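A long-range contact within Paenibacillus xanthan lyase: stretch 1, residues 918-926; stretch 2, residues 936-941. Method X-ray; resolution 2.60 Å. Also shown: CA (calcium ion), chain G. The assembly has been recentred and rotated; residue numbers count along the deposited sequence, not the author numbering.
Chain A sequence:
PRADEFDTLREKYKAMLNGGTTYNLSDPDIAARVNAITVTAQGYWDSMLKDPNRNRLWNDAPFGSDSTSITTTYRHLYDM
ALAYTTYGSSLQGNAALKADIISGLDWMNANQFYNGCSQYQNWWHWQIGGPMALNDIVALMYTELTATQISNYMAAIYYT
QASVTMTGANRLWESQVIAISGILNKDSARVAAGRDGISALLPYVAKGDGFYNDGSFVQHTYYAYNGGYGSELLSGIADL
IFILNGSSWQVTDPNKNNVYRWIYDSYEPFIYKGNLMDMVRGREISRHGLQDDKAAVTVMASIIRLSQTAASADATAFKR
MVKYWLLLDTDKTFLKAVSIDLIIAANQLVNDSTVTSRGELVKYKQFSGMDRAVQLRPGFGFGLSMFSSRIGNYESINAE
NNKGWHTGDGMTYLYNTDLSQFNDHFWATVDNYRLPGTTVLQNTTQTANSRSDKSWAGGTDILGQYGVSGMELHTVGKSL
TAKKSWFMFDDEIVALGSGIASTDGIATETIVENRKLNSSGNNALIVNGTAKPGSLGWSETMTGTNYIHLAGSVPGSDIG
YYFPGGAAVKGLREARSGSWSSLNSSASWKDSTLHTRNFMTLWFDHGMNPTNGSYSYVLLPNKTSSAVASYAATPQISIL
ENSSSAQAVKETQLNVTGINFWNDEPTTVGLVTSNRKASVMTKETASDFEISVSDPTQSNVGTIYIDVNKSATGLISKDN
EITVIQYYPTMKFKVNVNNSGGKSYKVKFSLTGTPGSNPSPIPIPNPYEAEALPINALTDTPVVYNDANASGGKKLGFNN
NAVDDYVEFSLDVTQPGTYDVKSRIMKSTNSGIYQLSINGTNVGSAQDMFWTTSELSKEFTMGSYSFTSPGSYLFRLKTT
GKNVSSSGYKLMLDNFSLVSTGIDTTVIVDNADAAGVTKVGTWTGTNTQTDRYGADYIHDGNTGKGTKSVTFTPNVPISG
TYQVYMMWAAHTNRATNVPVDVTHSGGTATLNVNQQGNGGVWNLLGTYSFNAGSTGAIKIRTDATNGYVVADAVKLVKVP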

ATOM      1  N   THR A 918      25.542  52.285  -8.969  1.00 55.43           N
ATOM      2  CA  THR A 918      26.591  52.891  -8.169  1.00 62.60           C
ATOM      3  C   THR A 918      27.054  54.135  -8.909  1.00 55.14           C
ATOM      4  O   THR A 918      27.448  54.057 -10.070  1.00 58.58           O
ATOM      5  CB  THR A 918      27.774  51.925  -7.935  1.00 62.60           C
ATOM      6  OG1 THR A 918      28.291  51.478  -9.193  1.00 64.09           O
ATOM      7  CG2 THR A 918      27.328  50.714  -7.122  1.00 49.95           C
ATOM      8  N   LYS A 919      26.978  55.286  -8.252  1.00 59.54           N
ATOM      9  CA  LYS A 919      27.359  56.543  -8.890  1.00 58.44           C
ATOM     10  C   LYS A 919      28.761  56.982  -8.486  1.00 53.78           C
ATOM     11  O   LYS A 919      29.342  56.464  -7.527  1.00 47.40           O
ATOM     12  CB  LYS A 919      26.353  57.653  -8.561  1.00 56.42           C
ATOM     13  CG  LYS A 919      24.899  57.275  -8.814  1.00 62.10           C
ATOM     14  CD  LYS A 919      23.947  58.427  -8.504  1.00 62.86           C
ATOM     15  CE  LYS A 919      22.497  57.946  -8.457  1.00 74.69           C
ATOM     16  NZ  LYS A 919      21.520  59.054  -8.248  1.00 69.35           N
ATOM     17  N   VAL A 920      29.304  57.924  -9.246  1.00 54.07           N
ATOM     18  CA  VAL A 920      30.532  58.617  -8.880  1.00 51.96           C
ATOM     19  C   VAL A 920      30.317  60.090  -9.203  1.00 58.40           C
ATOM     20  O   VAL A 920      29.906  60.434 -10.313  1.00 56.42           O
ATOM     21  CB  VAL A 920      31.772  58.054  -9.618  1.00 52.83           C
ATOM     22  CG1 VAL A 920      32.912  59.060  -9.601  1.00 55.07           C
ATOM     23  CG2 VAL A 920      32.214  56.725  -9.001  1.00 40.42           C
ATOM     24  N   GLY A 921      30.553  60.954  -8.219  1.00 55.61           N
ATOM     25  CA  GLY A 921      30.266  62.367  -8.374  1.00 54.80           C
ATOM     26  C   GLY A 921      28.833  62.735  -8.022  1.00 56.24           C
ATOM     27  O   GLY A 921      28.018  61.885  -7.668  1.00 59.91           O
ATOM     28  N   THR A 922      28.524  64.020  -8.136  1.00 64.70           N
ATOM     29  CA  THR A 922      27.235  64.542  -7.704  1.00 72.09           C
ATOM     30  C   THR A 922      26.251  64.670  -8.864  1.00 66.89           C
ATOM     31  O   THR A 922      26.448  65.481  -9.772  1.00 66.24           O
ATOM     32  CB  THR A 922      27.412  65.908  -7.015  1.00 71.33           C
ATOM     33  OG1 THR A 922      28.480  65.819  -6.063  1.00 65.66           O
ATOM     34  CG2 THR A 922      26.133  66.330  -6.300  1.00 60.25           C
ATOM     35  N   TRP A 923      25.191  63.867  -8.821  1.00 61.86           N
ATOM     36  CA  TRP A 923      24.164  63.880  -9.863  1.00 67.56           C
ATOM     37  C   TRP A 923      22.843  64.436  -9.320  1.00 70.39           C
ATOM     38  O   TRP A 923      22.503  64.221  -8.158  1.00 76.71           O
ATOM     39  CB  TRP A 923      23.964  62.468 -10.437  1.00 70.64           C
ATOM     40  CG  TRP A 923      25.189  61.926 -11.137  1.00 62.04           C
ATOM     41  CD1 TRP A 923      26.321  61.430 -10.549  1.00 60.78           C
ATOM     42  CD2 TRP A 923      25.402  61.833 -12.554  1.00 56.86           C
ATOM     43  NE1 TRP A 923      27.225  61.040 -11.511  1.00 60.00           N
ATOM     44  CE2 TRP A 923      26.684  61.277 -12.749  1.00 57.58           C
ATOM     45  CE3 TRP A 923      24.634  62.167 -13.675  1.00 55.16           C
ATOM     46  CZ2 TRP A 923      27.212  61.043 -14.018  1.00 54.36           C
ATOM     47  CZ3 TRP A 923      25.160  61.937 -14.934  1.00 49.02           C
ATOM     48  CH2 TRP A 923      26.436  61.380 -15.095  1.00 52.74           C
ATOM     49  N   THR A 924      22.101  65.139 -10.170  1.00 64.06           N
ATOM     50  CA  THR A 924      20.893  65.855  -9.756  1.00 66.18           C
ATOM     51  C   THR A 924      19.631  65.334 -10.463  1.00 71.77           C
ATOM     52  O   THR A 924      19.589  65.272 -11.694  1.00 74.49           O
ATOM     53  CB  THR A 924      21.058  67.373 -10.029  1.00 59.20           C
ATOM     54  OG1 THR A 924      21.923  67.943  -9.040  1.00 54.51           O
ATOM     55  CG2 THR A 924      19.715  68.094 -10.008  1.00 52.37           C
ATOM     56  N   GLY A 925      18.604  64.978  -9.689  1.00 64.41           N
ATOM     57  CA  GLY A 925      17.381  64.412 -10.248  1.00 62.94           C
ATOM     58  C   GLY A 925      16.231  65.387 -10.456  1.00 65.59           C
ATOM     59  O   GLY A 925      16.156  66.407  -9.773  1.00 75.75           O
ATOM     60  N   THR A 926      15.328  65.075 -11.386  1.00 62.68           N
ATOM     61  CA  THR A 926      14.166  65.937 -11.641  1.00 71.51           C
ATOM     62  C   THR A 926      13.015  65.230 -12.384  1.00 70.25           C
ATOM     63  O   THR A 926      13.175  64.110 -12.873  1.00 70.65           O
ATOM     64  CB  THR A 926      14.570  67.244 -12.375  1.00 72.40           C
ATOM     65  OG1 THR A 926      13.549  68.237 -12.205  1.00 79.67           O
ATOM     66  CG2 THR A 926      14.795  66.993 -13.854  1.00 68.14           C
ATOM     67  N   ASP A 936      11.759  59.778 -12.112  1.00 65.42           N
ATOM     68  CA  ASP A 936      12.787  60.774 -12.357  1.00 67.87           C
ATOM     69  C   ASP A 936      13.904  60.276 -13.276  1.00 72.68           C
ATOM     70  O   ASP A 936      13.873  59.143 -13.762  1.00 72.53           O
ATOM     71  CB  ASP A 936      13.396  61.196 -11.015  1.00 63.17           C
ATOM     72  CG  ASP A 936      14.116  60.047 -10.302  1.00 58.69           C
ATOM     73  OD1 ASP A 936      13.975  58.878 -10.730  1.00 67.96           O
ATOM     74  OD2 ASP A 936      14.800  60.309  -9.290  1.00 47.25           O
ATOM     75  N   TYR A 937      14.878  61.155 -13.507  1.00 72.28           N
ATOM     76  CA  TYR A 937      16.168  60.812 -14.098  1.00 62.71           C
ATOM     77  C   TYR A 937      17.215  61.685 -13.416  1.00 60.99           C
ATOM     78  O   TYR A 937      16.864  62.567 -12.641  1.00 67.73           O
ATOM     79  CB  TYR A 937      16.167  61.062 -15.606  1.00 63.36           C
ATOM     80  CG  TYR A 937      15.589  62.396 -16.019  1.00 64.39           C
ATOM     81  CD1 TYR A 937      16.375  63.540 -16.049  1.00 61.66           C
ATOM     82  CD2 TYR A 937      14.255  62.506 -16.390  1.00 67.29           C
ATOM     83  CE1 TYR A 937      15.845  64.758 -16.430  1.00 72.77           C
ATOM     84  CE2 TYR A 937      13.715  63.719 -16.775  1.00 73.07           C
ATOM     85  CZ  TYR A 937      14.512  64.842 -16.794  1.00 76.69           C
ATOM     86  OH  TYR A 937      13.972  66.052 -17.178  1.00 76.70           O
ATOM     87  N   ILE A 938      18.491  61.451 -13.691  1.00 50.77           N
ATOM     88  CA  ILE A 938      19.532  62.271 -13.087  1.00 54.74           C
ATOM     89  C   ILE A 938      20.443  62.925 -14.133  1.00 60.01           C
ATOM     90  O   ILE A 938      20.487  62.492 -15.284  1.00 58.85           O
ATOM     91  CB  ILE A 938      20.361  61.478 -12.050  1.00 53.13           C
ATOM     92  CG1 ILE A 938      20.944  60.208 -12.668  1.00 53.35           C
ATOM     93  CG2 ILE A 938      19.502  61.116 -10.855  1.00 55.04           C
ATOM     94  CD1 ILE A 938      21.840  59.437 -11.719  1.00 47.40           C
ATOM     95  N   HIS A 939      21.144  63.987 -13.735  1.00 61.59           N
ATOM     96  CA  HIS A 939      22.065  64.677 -14.638  1.00 58.72           C
ATOM     97  C   HIS A 939      23.288  65.254 -13.923  1.00 58.33           C
ATOM     98  O   HIS A 939      23.261  65.476 -12.711  1.00 61.48           O
ATOM     99  CB  HIS A 939      21.345  65.743 -15.484  1.00 58.38           C
ATOM    100  CG  HIS A 939      20.769  66.879 -14.693  1.00 70.60           C
ATOM    101  ND1 HIS A 939      21.551  67.783 -14.005  1.00 71.08           N
ATOM    102  CD2 HIS A 939      19.486  67.275 -14.507  1.00 71.39           C
ATOM    103  CE1 HIS A 939      20.775  68.676 -13.417  1.00 70.19           C
ATOM    104  NE2 HIS A 939      19.518  68.391 -13.706  1.00 73.88           N
ATOM    105  N   ASP A 940      24.358  65.487 -14.683  1.00 55.68           N
ATOM    106  CA  ASP A 940      25.642  65.905 -14.117  1.00 64.26           C
ATOM    107  C   ASP A 940      25.753  67.421 -13.934  1.00 64.45           C
ATOM    108  O   ASP A 940      26.742  67.922 -13.387  1.00 51.46           O
ATOM    109  CB  ASP A 940      26.810  65.390 -14.970  1.00 60.34           C
ATOM    110  CG  ASP A 940      26.896  66.069 -16.333  1.00 57.73           C
ATOM    111  OD1 ASP A 940      25.835  66.414 -16.908  1.00 52.94           O
ATOM    112  OD2 ASP A 940      28.033  66.254 -16.825  1.00 53.59           O
ATOM    113  N   GLY A 941      24.734  68.143 -14.394  1.00 63.19           N
ATOM    114  CA  GLY A 941      24.695  69.584 -14.247  1.00 58.97           C
ATOM    115  C   GLY A 941      25.702  70.288 -15.133  1.00 61.99           C
ATOM    116  O   GLY A 941      26.175  71.376 -14.803  1.00 69.85           O
TER
HETATM  117 CA    CA G1106      14.540  56.880 -14.070  1.00 58.42          CA

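The two stretches meet as a short antiparallel pair of strands, around T924-G925 and I938-H939, whose axes approach to 4.5 Å at 141°, well short of a perfectly antiparallel 180°. Together they bury 570 Å² of surface, and backbone amides and carbonyls supply all the hydrogen bonds between them.

Stretch 2 enters at D936, which faces two ways. Its carbonyl O binds the calcium ion at 2.4 Å, the hard oxygen ligand this ion prefers, while five further ligand atoms come from elsewhere in the structure. D936 CA lies 3.4 Å from T926 O, a CA-H...O contact.

At Y937 the pairing with T926 is loose: T926 N donates to Y937 O at 3.2 Å, but the return bond from Y937 N to T926 O is weak, at 3.5 Å. Y937 O also receives a close CA-H...O contact from G925 CA, at 3.1 Å. The tyrosine side chain lies on the same sheet face as that of T926, and T926 CG2 comes within 3.6 Å of Y937 OH; T926 O sits over one face of the phenol ring. An aromatic residue thus offers a broad surface to its smaller, beta-branched neighbour.

I938 pairs with G925 at a non-hydrogen-bonded position, where the CA atoms close to 4.2 Å. I938 CA makes a CA-H...O contact of 3.3 Å with T924 O. Its side chain occupies the opposite sheet face from those of Y937 and H939. There a long, branched, apolar chain suits a buried site: I938 CD1 lies 3.9 Å from W923 CB, an apolar contact. I938 CD1 also lies 3.5 Å from K919 NZ, a bare proximity, since a methyl cannot satisfy the charge. G925 contributes no side chain of its own.

H939 forms the firmest pairing. T924 N donates to H939 O at 2.8 Å and nearly straight, and H939 N answers to T924 O at 2.9 Å, with a more bent angle of 137°. The imidazole lies on the face shared with the T924 side chain, so T924 CG2 approaches H939 CE1 at 3.6 Å. Within stretch 2, H939 ND1 accepts a weak bond from G941 N, at 3.2 Å.

Beyond the strand, D940 places its CB over the six-membered ring of W923, 4.0 Å from the centroid, a CH-pi contact that uses the aspartate's methylene and leaves its carboxylate oxygens to hydrogen bonds outside this pairing. The indole is anchored in turn by W923 NE1 donating to V920 O at 3.0 Å. G941 ends the stretch with positive phi, a conformation glycine adopts readily.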